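Local coordinates for twitching motility protein PilT (Aquifex aeolicus, PDB 2EYU) that probably hydrolyses ATP to drive the retraction of pili that powers twitching motility, represented here by its C-terminal domain, at residues I49-S54 with K69-I74; S54-T59 with L95-D100; Q153-L158 with N193-N198; Q217-T222 with A240-K245. The protein carries 1 engineered substitution. All coordinates share one frame; numbering follows the deposited sequence.

Interaction 1 of 4, residues I49-S54 with K69-I74; sequences INQTKS and KHKKSI
The carboxamide of N50 has the side chain of K71 lying over one face, K71 CB 3.7 Å from N50 CG, and the two side chains cross at about a right angle. At the rim of the amide come the backbone of S73 on one side and the carbonyl of K69 on the other. N50 belongs to the last turn of helix 38-52, which follows a probable P-loop in this α/β NTPase fold, and the loop leading into edge strand 74-79 wraps around that C-terminal end. CG of N50 is anti to the backbone N (chi1 -159°), on the way to the loop. Carbonyl oxygens left over at the helix end take donors from the loop. N50 O accepts K72 N at 2.8 Å and, weakly, S73 N at 3.1 Å, so two successive loop amides converge on one oxygen. The aliphatic part of K72 runs past T52, its CD 3.4 Å from T52 O, and bends at its outer torsions to bring NZ to Q51 O. K71 lies side by side with Q51, pointing the same way, and its CD is 3.3 Å from Q51 CG. S73 OG bonds to K53 O, though the modelled separation is doubtfully short, and also to Y55 N. Where the chain leaves the helix, S54 CA makes a CH···O contact of 3.3 Å with K72 O.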
loop_
_atom_site.group_PDB
_atom_site.type_symbol
_atom_site.label_atom_id
_atom_site.label_comp_id
_atom_site.label_asym_id
_atom_site.label_seq_id
_atom_site.Cartn_x
_atom_site.Cartn_y
_atom_site.Cartn_z
ATOM N N ILE A 49 -1.804 -8.436 -12.653
ATOM C CA ILE A 49 -2.606 -9.617 -12.353
ATOM C C ILE A 49 -3.438 -9.940 -13.584
ATOM O O ILE A 49 -3.315 -11.053 -14.091
ATOM C CB ILE A 49 -3.486 -9.391 -11.113
ATOM C CG1 ILE A 49 -2.735 -8.860 -9.891
ATOM C CG2 ILE A 49 -4.212 -10.669 -10.768
ATOM C CD1 ILE A 49 -3.620 -8.344 -8.774
ATOM N N ASN A 50 -4.231 -8.969 -14.037
ATOM C CA ASN A 50 -5.046 -9.071 -15.237
ATOM C C ASN A 50 -4.350 -9.811 -16.372
ATOM O O ASN A 50 -4.955 -10.639 -17.056
ATOM C CB ASN A 50 -5.401 -7.665 -15.744
ATOM C CG ASN A 50 -6.589 -7.538 -16.655
ATOM O OD1 ASN A 50 -6.809 -6.475 -17.255
ATOM N ND2 ASN A 50 -7.423 -8.557 -16.795
ATOM N N GLN A 51 -3.073 -9.483 -16.576
ATOM C CA GLN A 51 -2.354 -9.968 -17.746
ATOM C C GLN A 51 -1.752 -11.347 -17.508
ATOM O O GLN A 51 -1.446 -12.076 -18.433
ATOM C CB GLN A 51 -1.197 -9.035 -18.114
ATOM C CG GLN A 51 -1.530 -7.563 -18.150
ATOM C CD GLN A 51 -0.368 -6.667 -17.787
ATOM O OE1 GLN A 51 -0.495 -5.835 -16.887
ATOM N NE2 GLN A 51 0.751 -6.846 -18.484
ATOM N N THR A 52 -1.568 -11.673 -16.233
ATOM C CA THR A 52 -0.785 -12.858 -15.885
ATOM C C THR A 52 -1.636 -14.002 -15.386
ATOM O O THR A 52 -1.357 -15.177 -15.663
ATOM C CB THR A 52 0.252 -12.445 -14.819
ATOM O OG1 THR A 52 1.164 -11.531 -15.457
ATOM C CG2 THR A 52 1.038 -13.638 -14.328
ATOM N N LYS A 53 -2.711 -13.694 -14.659
ATOM C CA LYS A 53 -3.512 -14.776 -14.090
ATOM C C LYS A 53 -4.968 -14.740 -14.493
ATOM O O LYS A 53 -5.556 -13.663 -14.685
ATOM C CB LYS A 53 -3.395 -14.645 -12.570
ATOM C CG LYS A 53 -2.050 -15.171 -12.043
ATOM C CD LYS A 53 -2.285 -16.168 -10.923
ATOM C CE LYS A 53 -2.353 -17.590 -11.465
ATOM N NZ LYS A 53 -1.222 -18.420 -10.957
ATOM N N SER A 54 -5.603 -15.917 -14.624
ATOM C CA SER A 54 -7.044 -15.863 -14.877
ATOM C C SER A 54 -7.818 -15.862 -13.560
ATOM O O SER A 54 -8.370 -16.878 -13.160
ATOM C CB SER A 54 -7.551 -16.997 -15.758
ATOM O OG SER A 54 -6.670 -18.087 -15.869
ATOM N N LYS A 69 -8.569 -3.175 -19.175
ATOM C CA LYS A 69 -8.634 -3.953 -20.400
ATOM C C LYS A 69 -9.099 -5.368 -20.078
ATOM O O LYS A 69 -8.828 -5.868 -18.977
ATOM C CB LYS A 69 -7.262 -4.013 -21.073
ATOM C CG LYS A 69 -7.022 -3.173 -22.306
ATOM C CD LYS A 69 -6.480 -3.995 -23.471
ATOM C CE LYS A 69 -5.607 -3.159 -24.395
ATOM N NZ LYS A 69 -5.848 -3.457 -25.838
ATOM N N HIS A 70 -9.785 -6.069 -20.982
ATOM C CA HIS A 70 -10.087 -7.452 -20.597
ATOM C C HIS A 70 -9.065 -8.405 -21.232
ATOM O O HIS A 70 -9.180 -8.746 -22.404
ATOM C CB HIS A 70 -11.504 -7.883 -20.964
ATOM C CG HIS A 70 -11.701 -9.360 -20.760
ATOM N ND1 HIS A 70 -12.258 -10.177 -21.713
ATOM C CD2 HIS A 70 -11.401 -10.163 -19.710
ATOM C CE1 HIS A 70 -12.299 -11.418 -21.260
ATOM N NE2 HIS A 70 -11.784 -11.442 -20.037
ATOM N N LYS A 71 -8.118 -8.794 -20.404
ATOM C CA LYS A 71 -6.950 -9.615 -20.657
ATOM C C LYS A 71 -7.159 -11.042 -20.173
ATOM O O LYS A 71 -8.108 -11.688 -20.626
ATOM C CB LYS A 71 -5.738 -8.961 -19.969
ATOM C CG LYS A 71 -5.351 -7.644 -20.643
ATOM C CD LYS A 71 -4.233 -6.927 -19.921
ATOM C CE LYS A 71 -3.414 -6.004 -20.800
ATOM N NZ LYS A 71 -2.668 -6.713 -21.879
ATOM N N LYS A 72 -6.323 -11.564 -19.283
ATOM C CA LYS A 72 -6.490 -12.932 -18.792
ATOM C C LYS A 72 -7.514 -13.064 -17.674
ATOM O O LYS A 72 -8.087 -14.145 -17.503
ATOM C CB LYS A 72 -5.134 -13.476 -18.302
ATOM C CG LYS A 72 -4.939 -14.946 -18.623
ATOM C CD LYS A 72 -3.586 -15.509 -18.261
ATOM C CE LYS A 72 -2.615 -15.470 -19.426
ATOM N NZ LYS A 72 -1.527 -14.476 -19.261
ATOM N N SER A 73 -7.761 -12.002 -16.899
ATOM C CA SER A 73 -8.602 -12.064 -15.723
ATOM C C SER A 73 -9.991 -11.495 -16.004
ATOM O O SER A 73 -10.134 -10.886 -17.057
ATOM C CB SER A 73 -7.993 -11.311 -14.523
ATOM O OG SER A 73 -7.092 -12.105 -13.784
ATOM N N ILE A 74 -10.910 -11.730 -15.075
ATOM C CA ILE A 74 -12.268 -11.192 -15.115
ATOM C C ILE A 74 -12.447 -10.100 -14.066
ATOM O O ILE A 74 -12.519 -10.391 -12.870
ATOM C CB ILE A 74 -13.306 -12.312 -14.938
ATOM C CG1 ILE A 74 -14.710 -11.829 -14.576
ATOM C CG2 ILE A 74 -12.822 -13.354 -13.943
ATOM C CD1 ILE A 74 -15.752 -12.917 -14.751
#

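Interaction 2 of 4, residues S54-T59 with L95-D100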
loop_
_atom_site.group_PDB
_atom_site.type_symbol
_atom_site.label_atom_id
_atom_site.label_comp_id
_atom_site.label_asym_id
_atom_site.label_seq_id
_atom_site.Cartn_x
_atom_site.Cartn_y
_atom_site.Cartn_z
ATOM N N SER A 54 -5.603 -15.917 -14.624
ATOM C CA SER A 54 -7.044 -15.863 -14.877
ATOM C C SER A 54 -7.818 -15.862 -13.560
ATOM O O SER A 54 -8.370 -16.878 -13.160
ATOM C CB SER A 54 -7.551 -16.997 -15.758
ATOM O OG SER A 54 -6.670 -18.087 -15.869
ATOM N N TYR A 55 -7.903 -14.721 -12.894
ATOM C CA TYR A 55 -8.674 -14.552 -11.676
ATOM C C TYR A 55 -10.001 -13.833 -11.930
ATOM O O TYR A 55 -10.188 -13.276 -13.009
ATOM C CB TYR A 55 -7.940 -13.671 -10.671
ATOM C CG TYR A 55 -6.729 -14.221 -9.980
ATOM C CD1 TYR A 55 -6.432 -15.571 -9.963
ATOM C CD2 TYR A 55 -5.875 -13.341 -9.319
ATOM C CE1 TYR A 55 -5.303 -16.039 -9.313
ATOM C CE2 TYR A 55 -4.754 -13.809 -8.669
ATOM C CZ TYR A 55 -4.472 -15.154 -8.669
ATOM O OH TYR A 55 -3.350 -15.616 -8.017
ATOM N N HIS A 56 -10.848 -13.835 -10.918
ATOM C CA HIS A 56 -11.993 -12.951 -10.781
ATOM C C HIS A 56 -11.549 -11.733 -9.959
ATOM O O HIS A 56 -11.087 -11.946 -8.827
ATOM C CB HIS A 56 -13.169 -13.605 -10.093
ATOM C CG HIS A 56 -14.434 -12.818 -10.135
ATOM N ND1 HIS A 56 -14.565 -11.628 -10.830
ATOM C CD2 HIS A 56 -15.638 -13.059 -9.564
ATOM C CE1 HIS A 56 -15.792 -11.172 -10.677
ATOM N NE2 HIS A 56 -16.468 -12.018 -9.916
ATOM N N ILE A 57 -11.669 -10.531 -10.528
ATOM C CA ILE A 57 -11.147 -9.366 -9.784
ATOM C C ILE A 57 -12.279 -8.375 -9.555
ATOM O O ILE A 57 -13.010 -7.993 -10.465
ATOM C CB ILE A 57 -9.954 -8.698 -10.481
ATOM C CG1 ILE A 57 -8.695 -9.541 -10.685
ATOM C CG2 ILE A 57 -9.468 -7.441 -9.747
ATOM C CD1 ILE A 57 -7.603 -8.827 -11.470
ATOM N N ILE A 58 -12.467 -7.941 -8.301
ATOM C CA ILE A 58 -13.581 -7.015 -8.096
ATOM C C ILE A 58 -13.014 -5.718 -7.542
ATOM O O ILE A 58 -12.190 -5.723 -6.616
ATOM C CB ILE A 58 -14.653 -7.607 -7.172
ATOM C CG1 ILE A 58 -15.316 -8.871 -7.749
ATOM C CG2 ILE A 58 -15.703 -6.578 -6.784
ATOM C CD1 ILE A 58 -16.655 -9.193 -7.129
ATOM N N THR A 59 -13.454 -4.605 -8.123
ATOM C CA THR A 59 -12.968 -3.282 -7.713
ATOM C C THR A 59 -14.134 -2.424 -7.237
ATOM O O THR A 59 -15.247 -2.538 -7.741
ATOM C CB THR A 59 -12.249 -2.567 -8.871
ATOM O OG1 THR A 59 -12.843 -2.986 -10.108
ATOM C CG2 THR A 59 -10.787 -2.967 -8.971
ATOM N N LEU A 95 -17.724 -9.730 -1.318
ATOM C CA LEU A 95 -17.141 -10.769 -0.474
ATOM C C LEU A 95 -17.787 -12.124 -0.703
ATOM O O LEU A 95 -17.089 -13.102 -0.963
ATOM C CB LEU A 95 -17.254 -10.386 1.010
ATOM C CG LEU A 95 -15.916 -9.959 1.624
ATOM C CD1 LEU A 95 -15.476 -8.646 0.996
ATOM C CD2 LEU A 95 -15.983 -9.864 3.137
ATOM N N ARG A 96 -19.113 -12.159 -0.611
ATOM C CA ARG A 96 -19.843 -13.400 -0.841
ATOM C C ARG A 96 -19.608 -13.905 -2.266
ATOM O O ARG A 96 -19.633 -15.123 -2.460
ATOM C CB ARG A 96 -21.344 -13.235 -0.589
ATOM C CG ARG A 96 -21.862 -13.816 0.711
ATOM C CD ARG A 96 -22.121 -15.311 0.639
ATOM N NE ARG A 96 -22.554 -15.875 1.916
ATOM C CZ ARG A 96 -23.626 -15.501 2.606
ATOM N NH1 ARG A 96 -24.405 -14.528 2.138
ATOM N NH2 ARG A 96 -23.930 -16.079 3.760
ATOM N N GLU A 97 -19.388 -12.987 -3.203
ATOM C CA GLU A 97 -19.181 -13.317 -4.608
ATOM C C GLU A 97 -17.955 -14.217 -4.771
ATOM O O GLU A 97 -17.906 -14.909 -5.779
ATOM C CB GLU A 97 -19.018 -12.090 -5.503
ATOM C CG GLU A 97 -19.978 -12.032 -6.676
ATOM C CD GLU A 97 -19.709 -13.049 -7.765
ATOM O OE1 GLU A 97 -18.735 -12.870 -8.531
ATOM O OE2 GLU A 97 -20.468 -14.041 -7.881
ATOM N N ASP A 98 -17.045 -14.174 -3.813
ATOM C CA ASP A 98 -15.868 -15.023 -3.709
ATOM C C ASP A 98 -14.791 -14.698 -4.720
ATOM O O ASP A 98 -14.300 -15.586 -5.439
ATOM C CB ASP A 98 -16.280 -16.490 -3.892
ATOM C CG ASP A 98 -15.987 -17.364 -2.690
ATOM O OD1 ASP A 98 -15.043 -18.180 -2.759
ATOM O OD2 ASP A 98 -16.710 -17.245 -1.678
ATOM N N PRO A 99 -14.305 -13.470 -4.864
ATOM C CA PRO A 99 -13.342 -13.323 -5.969
ATOM C C PRO A 99 -11.943 -13.618 -5.461
ATOM O O PRO A 99 -11.747 -13.875 -4.267
ATOM C CB PRO A 99 -13.572 -11.853 -6.336
ATOM C CG PRO A 99 -13.824 -11.193 -5.030
ATOM C CD PRO A 99 -14.480 -12.222 -4.136
ATOM N N ASP A 100 -10.964 -13.587 -6.351
ATOM C CA ASP A 100 -9.574 -13.861 -5.997
ATOM C C ASP A 100 -8.888 -12.630 -5.411
ATOM O O ASP A 100 -7.932 -12.756 -4.653
ATOM C CB ASP A 100 -8.746 -14.273 -7.207
ATOM C CG ASP A 100 -9.195 -15.568 -7.836
ATOM O OD1 ASP A 100 -8.759 -16.608 -7.299
ATOM O OD2 ASP A 100 -9.946 -15.482 -8.827
#
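A crossover in the parallel part of the central sheet, from strand 74-79 to strand 101-104, passes through this contact: the end of helix 87-97 and the turn into strand 101-104 meet the start of the neighbouring strand 56-61. H56 and D100 grip each other twice. H56 N donates to the anti lone pair of D100 OD2 (2.8 Å, nearly straight at 164°), while D100 N returns a bond to H56 O at 3.0 Å. The D100 carboxylate is stacked on the Y55 ring, the planes 21° apart, and D100 CB makes a CH-pi contact over that face, 3.8 Å from the centroid. CG of H56 is anti to its backbone N (chi1 -170°), and one face of the imidazole has P99 CB over it. NE2 bonds E97 OE1 at 2.8 Å, with the oxygen in the ring plane, and ND1 bonds I74 O of the strand beyond. An alanine in place of H56 would probably leave E97 OE1 and I74 O without their imidazole mates and take away the ring face that packs on P99 CB. Deeper in, I58 CG1 packs 3.7 Å from P99 CB. The D100-H56 backbone bond leads into the ladder that I58 continues with V101 and F103, a parallel strand pairing typical of the P-loop NTPase α/β fold.

Interaction 3 of 4, residues Q153-L158 with N193-N198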
loop_
_atom_site.group_PDB
_atom_site.type_symbol
_atom_site.label_atom_id
_atom_site.label_comp_id
_atom_site.label_asym_id
_atom_site.label_seq_id
_atom_site.Cartn_x
_atom_site.Cartn_y
_atom_site.Cartn_z
ATOM N N GLN A 153 -6.606 -6.834 19.338
ATOM C CA GLN A 153 -7.186 -7.721 18.340
ATOM C C GLN A 153 -6.741 -7.372 16.921
ATOM O O GLN A 153 -6.045 -8.151 16.272
ATOM C CB GLN A 153 -8.713 -7.706 18.424
ATOM C CG GLN A 153 -9.299 -9.047 17.989
ATOM C CD GLN A 153 -10.811 -9.090 18.028
ATOM O OE1 GLN A 153 -11.438 -8.869 19.060
ATOM N NE2 GLN A 153 -11.393 -9.364 16.865
ATOM N N VAL A 154 -7.134 -6.213 16.430
ATOM C CA VAL A 154 -6.703 -5.673 15.147
ATOM C C VAL A 154 -5.215 -5.662 14.974
ATOM O O VAL A 154 -4.705 -5.983 13.892
ATOM C CB VAL A 154 -7.137 -4.179 15.042
ATOM C CG1 VAL A 154 -6.844 -3.670 13.640
ATOM C CG2 VAL A 154 -8.585 -4.028 15.426
ATOM N N ARG A 155 -4.467 -5.287 16.032
ATOM C CA ARG A 155 -3.015 -5.264 15.809
ATOM C C ARG A 155 -2.481 -6.644 15.432
ATOM O O ARG A 155 -1.686 -6.798 14.502
ATOM C CB ARG A 155 -2.283 -4.726 17.030
ATOM C CG ARG A 155 -0.832 -4.339 16.798
ATOM C CD ARG A 155 -0.144 -3.941 18.093
ATOM N NE ARG A 155 -1.052 -3.879 19.228
ATOM C CZ ARG A 155 -1.767 -2.882 19.710
ATOM N NH1 ARG A 155 -1.753 -1.676 19.159
ATOM N NH2 ARG A 155 -2.535 -3.077 20.780
ATOM N N ILE A 156 -2.909 -7.684 16.130
ATOM C CA ILE A 156 -2.353 -9.027 15.878
ATOM C C ILE A 156 -2.952 -9.663 14.632
ATOM O O ILE A 156 -2.279 -10.466 13.989
ATOM C CB ILE A 156 -2.536 -9.905 17.132
ATOM C CG1 ILE A 156 -1.618 -9.500 18.286
ATOM C CG2 ILE A 156 -2.380 -11.386 16.774
ATOM C CD1 ILE A 156 -2.248 -9.438 19.652
ATOM N N VAL A 157 -4.169 -9.356 14.219
ATOM C CA VAL A 157 -4.657 -9.780 12.896
ATOM C C VAL A 157 -3.747 -9.239 11.809
ATOM O O VAL A 157 -3.325 -9.943 10.894
ATOM C CB VAL A 157 -6.092 -9.278 12.645
ATOM C CG1 VAL A 157 -6.537 -9.498 11.210
ATOM C CG2 VAL A 157 -7.090 -9.949 13.589
ATOM N N LEU A 158 -3.419 -7.937 11.883
ATOM C CA LEU A 158 -2.534 -7.365 10.890
ATOM C C LEU A 158 -1.208 -8.122 10.873
ATOM O O LEU A 158 -0.666 -8.360 9.803
ATOM C CB LEU A 158 -2.221 -5.894 11.170
ATOM C CG LEU A 158 -3.063 -4.806 10.517
ATOM C CD1 LEU A 158 -2.707 -3.450 11.120
ATOM C CD2 LEU A 158 -2.891 -4.790 8.999
ATOM N N ASN A 193 6.409 -10.458 14.322
ATOM C CA ASN A 193 6.512 -10.522 15.775
ATOM C C ASN A 193 6.432 -9.152 16.424
ATOM O O ASN A 193 5.637 -8.874 17.330
ATOM C CB ASN A 193 7.862 -11.191 16.095
ATOM C CG ASN A 193 8.287 -10.867 17.517
ATOM O OD1 ASN A 193 7.900 -11.577 18.443
ATOM N ND2 ASN A 193 9.064 -9.801 17.697
ATOM N N LEU A 194 7.281 -8.217 15.970
ATOM C CA LEU A 194 7.255 -6.902 16.627
ATOM C C LEU A 194 5.909 -6.221 16.487
ATOM O O LEU A 194 5.465 -5.562 17.436
ATOM C CB LEU A 194 8.350 -5.970 16.092
ATOM C CG LEU A 194 9.774 -6.517 16.141
ATOM C CD1 LEU A 194 10.615 -5.845 15.061
ATOM C CD2 LEU A 194 10.405 -6.328 17.505
ATOM N N ILE A 195 5.221 -6.374 15.359
ATOM C CA ILE A 195 3.856 -5.821 15.291
ATOM C C ILE A 195 2.950 -6.414 16.361
ATOM O O ILE A 195 2.122 -5.751 16.993
ATOM C CB ILE A 195 3.298 -6.032 13.872
ATOM C CG1 ILE A 195 4.098 -5.221 12.858
ATOM C CG2 ILE A 195 1.815 -5.718 13.778
ATOM C CD1 ILE A 195 3.528 -5.206 11.461
ATOM N N ARG A 196 3.125 -7.703 16.592
ATOM C CA ARG A 196 2.416 -8.482 17.599
ATOM C C ARG A 196 2.604 -7.896 18.998
ATOM O O ARG A 196 1.597 -7.575 19.626
ATOM C CB ARG A 196 2.890 -9.941 17.537
ATOM C CG ARG A 196 1.798 -10.909 17.132
ATOM C CD ARG A 196 2.301 -12.231 16.603
ATOM N NE ARG A 196 1.941 -12.408 15.189
ATOM C CZ ARG A 196 2.705 -13.028 14.307
ATOM N NH1 ARG A 196 3.874 -13.522 14.700
ATOM N NH2 ARG A 196 2.331 -13.151 13.047
ATOM N N GLU A 197 3.846 -7.761 19.441
ATOM C CA GLU A 197 4.235 -7.111 20.671
ATOM C C GLU A 197 4.048 -5.598 20.634
ATOM O O GLU A 197 4.251 -4.942 21.657
ATOM C CB GLU A 197 5.715 -7.353 20.999
ATOM C CG GLU A 197 6.078 -8.812 21.226
ATOM C CD GLU A 197 6.496 -9.461 19.920
ATOM O OE1 GLU A 197 7.314 -8.852 19.192
ATOM O OE2 GLU A 197 5.989 -10.562 19.612
ATOM N N ASN A 198 3.685 -5.007 19.503
ATOM C CA ASN A 198 3.557 -3.551 19.465
ATOM C C ASN A 198 4.896 -2.874 19.735
ATOM O O ASN A 198 5.003 -2.067 20.662
ATOM C CB ASN A 198 2.536 -3.047 20.491
ATOM C CG ASN A 198 2.028 -1.657 20.150
ATOM O OD1 ASN A 198 1.977 -1.287 18.979
ATOM N ND2 ASN A 198 1.643 -0.888 21.163
#
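R155 and N198 cross at about a right angle, the guanidinium of the arginine turned 32° from the amide of the asparagine, which lies over one of its faces. The approach is by packing, with N198 CG 3.9 Å from R155 NE and N198 OD1 3.5 Å from R155 CD. R155 starts out extended, CG anti to the backbone N, then turns sharply at chi3 (-6°), a nearly eclipsed torsion that swings NE back. Before that bend, its CD passes 3.1 Å from I195 O, a tight approach to the last turn of the partner helix. The two segments belong to an antiparallel helix pair, 151-161 against 189-197, whose local axes come within 8.3 Å at 177°. N198 is where the second helix ends: with positive phi it forms the C-prime residue of a Schellman motif, closed by K199 N to L194 O, and this turn presents its side chain to R155. On the far side of the pair, I156 and R196 also meet at about a right angle, CG1 of the isoleucine 3.9 Å from CG of the arginine. The polar end of R196 goes back to the first helix, NE to S159 OG, with a cation-pi contact to F160. Between these flanks, I195 CG2 rests 3.7 Å from R155 O.

Interaction 4 of 4, residues Q217-T222 with A240-K245; sequences QTMNQT and ASPDPK
S241, just past helix 234-240, comes against the carboxamide of N220 in the first turn of helix 219-228. Its OG is modelled 2.6 Å from N220 ND2, and its CB also touches the amide. The same hydroxyl accepts D243 N in an ST turn, although the crowding of OG in the model leaves its exact place less sure. P242 follows and supplies the apolar part: its CD lies 3.6 Å from CG of M219, a selenomethionine, while its CG rests near both CB and CG of that side chain. The CG of M219 is anti to the backbone N (chi1 171°), which brings it against the proline ring, and the chain then bends twice. At D243, the N-cap position of helix 244-251, the backbone carbonyl lies 3.0 Å from N220 OD1, so the asparagine amide spans the turn from S241 to D243. The side chain of N220 is also touched by L247 and M250 of helix 244-251. An alanine in place of N220 would probably open a gap in the turn between the helices and leave S241 OG and D243 O without the amide beside them. Within 217-222, Q221 OE1 accepts T218 N at 3.1 Å. The buried amide of N220, set beside S241 OG and D243 O, could pair with both, depending on which way round it sits, whereas the P242-M219 contact next to it is purely apolar.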
loop_
_atom_site.group_PDB
_atom_site.type_symbol
_atom_site.label_atom_id
_atom_site.label_comp_id
_atom_site.label_asym_id
_atom_site.label_seq_id
_atom_site.Cartn_x
_atom_site.Cartn_y
_atom_site.Cartn_z
ATOM N N GLN A 217 12.237 -0.602 3.232
ATOM C CA GLN A 217 13.005 0.587 2.868
ATOM C C GLN A 217 12.248 1.816 3.345
ATOM O O GLN A 217 11.069 1.966 3.049
ATOM C CB GLN A 217 13.292 0.649 1.366
ATOM C CG GLN A 217 13.847 1.996 0.932
ATOM C CD GLN A 217 14.853 1.925 -0.194
ATOM O OE1 GLN A 217 15.910 1.306 -0.038
ATOM N NE2 GLN A 217 14.540 2.571 -1.319
ATOM N N THR A 218 12.935 2.664 4.111
ATOM C CA THR A 218 12.244 3.848 4.622
ATOM C C THR A 218 12.156 4.887 3.510
ATOM O O THR A 218 12.928 4.802 2.557
ATOM C CB THR A 218 12.999 4.418 5.832
ATOM O OG1 THR A 218 13.075 3.380 6.829
ATOM C CG2 THR A 218 12.280 5.586 6.478
HETATM N N MSE A 219 11.264 5.847 3.632
HETATM C CA MSE A 219 11.129 6.954 2.679
HETATM C C MSE A 219 12.391 7.800 2.635
HETATM O O MSE A 219 12.899 8.135 1.559
HETATM C CB MSE A 219 9.910 7.744 3.146
HETATM C CG MSE A 219 9.657 9.077 2.477
HETATM SE SE MSE A 219 9.113 8.843 0.649
HETATM C CE MSE A 219 7.279 8.475 1.124
ATOM N N ASN A 220 12.894 8.140 3.821
ATOM C CA ASN A 220 14.109 8.929 4.015
ATOM C C ASN A 220 15.280 8.313 3.277
ATOM O O ASN A 220 16.146 8.978 2.698
ATOM C CB ASN A 220 14.418 9.042 5.503
ATOM C CG ASN A 220 13.883 10.293 6.158
ATOM O OD1 ASN A 220 13.946 10.466 7.376
ATOM N ND2 ASN A 220 13.356 11.191 5.347
ATOM N N GLN A 221 15.328 6.977 3.264
ATOM C CA GLN A 221 16.405 6.345 2.500
ATOM C C GLN A 221 16.228 6.537 0.995
ATOM O O GLN A 221 17.161 6.846 0.238
ATOM C CB GLN A 221 16.472 4.859 2.825
ATOM C CG GLN A 221 16.612 4.464 4.292
ATOM C CD GLN A 221 16.805 2.949 4.342
ATOM O OE1 GLN A 221 15.948 2.198 4.804
ATOM N NE2 GLN A 221 17.952 2.537 3.811
ATOM N N THR A 222 14.994 6.330 0.551
ATOM C CA THR A 222 14.641 6.439 -0.859
ATOM C C THR A 222 14.886 7.853 -1.387
ATOM O O THR A 222 15.339 8.040 -2.515
ATOM C CB THR A 222 13.175 6.056 -1.114
ATOM O OG1 THR A 222 12.909 4.697 -0.738
ATOM C CG2 THR A 222 12.904 6.159 -2.611
ATOM N N ALA A 240 9.959 16.730 1.402
ATOM C CA ALA A 240 9.087 15.571 1.307
ATOM C C ALA A 240 9.343 14.533 2.392
ATOM O O ALA A 240 8.545 13.630 2.643
ATOM C CB ALA A 240 9.286 14.953 -0.076
ATOM N N SER A 241 10.475 14.624 3.062
ATOM C CA SER A 241 10.834 13.736 4.163
ATOM C C SER A 241 9.861 13.801 5.328
ATOM O O SER A 241 9.518 14.867 5.840
ATOM C CB SER A 241 12.244 14.095 4.657
ATOM O OG SER A 241 12.515 13.541 5.925
ATOM N N PRO A 242 9.403 12.640 5.804
ATOM C CA PRO A 242 8.541 12.593 6.990
ATOM C C PRO A 242 9.362 12.732 8.269
ATOM O O PRO A 242 8.864 12.593 9.378
ATOM C CB PRO A 242 7.929 11.197 6.924
ATOM C CG PRO A 242 8.915 10.378 6.160
ATOM C CD PRO A 242 9.682 11.306 5.259
ATOM N N ASP A 243 10.653 13.006 8.111
ATOM C CA ASP A 243 11.502 13.368 9.233
ATOM C C ASP A 243 12.816 13.944 8.713
ATOM O O ASP A 243 13.810 13.269 8.533
ATOM C CB ASP A 243 11.799 12.215 10.188
ATOM C CG ASP A 243 11.960 12.772 11.598
ATOM O OD1 ASP A 243 11.098 13.592 11.990
ATOM O OD2 ASP A 243 12.933 12.392 12.273
ATOM N N PRO A 244 12.794 15.245 8.466
ATOM C CA PRO A 244 13.952 15.916 7.865
ATOM C C PRO A 244 15.214 15.710 8.688
ATOM O O PRO A 244 16.317 15.594 8.157
ATOM C CB PRO A 244 13.498 17.370 7.880
ATOM C CG PRO A 244 12.438 17.446 8.927
ATOM C CD PRO A 244 11.677 16.157 8.757
ATOM N N LYS A 245 15.092 15.643 10.016
ATOM C CA LYS A 245 16.266 15.559 10.881
ATOM C C LYS A 245 17.117 14.319 10.622
ATOM O O LYS A 245 18.352 14.392 10.645
ATOM C CB LYS A 245 15.826 15.571 12.349
ATOM C CG LYS A 245 16.264 16.814 13.105
ATOM C CD LYS A 245 15.361 17.992 12.778
ATOM C CE LYS A 245 15.719 19.193 13.641
ATOM N NZ LYS A 245 15.471 18.915 15.091
#

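From the N terminus, interaction 1 comes first, closing a short loop in which strand 56-61 leaves helix 38-52 and the chain returns to the helix end. Interaction 2 opens before that loop has closed, sharing S54 with it, so the two cross along the chain; they also touch, through I74 beside Y55 and I57 and through I49 packed on both. Together they tie helix 38-52, strand 56-61, the edge strand 74-79 and the crossover helix 87-97. Interaction 3 follows in series, closing the loop of chain that holds strands 162-171 and 179-185 and so pairing helices 151-161 and 189-197. Interaction 4 comes last, closing the loop through helix 234-240 by setting the start of helix 219-228 against the turn before helix 244-251.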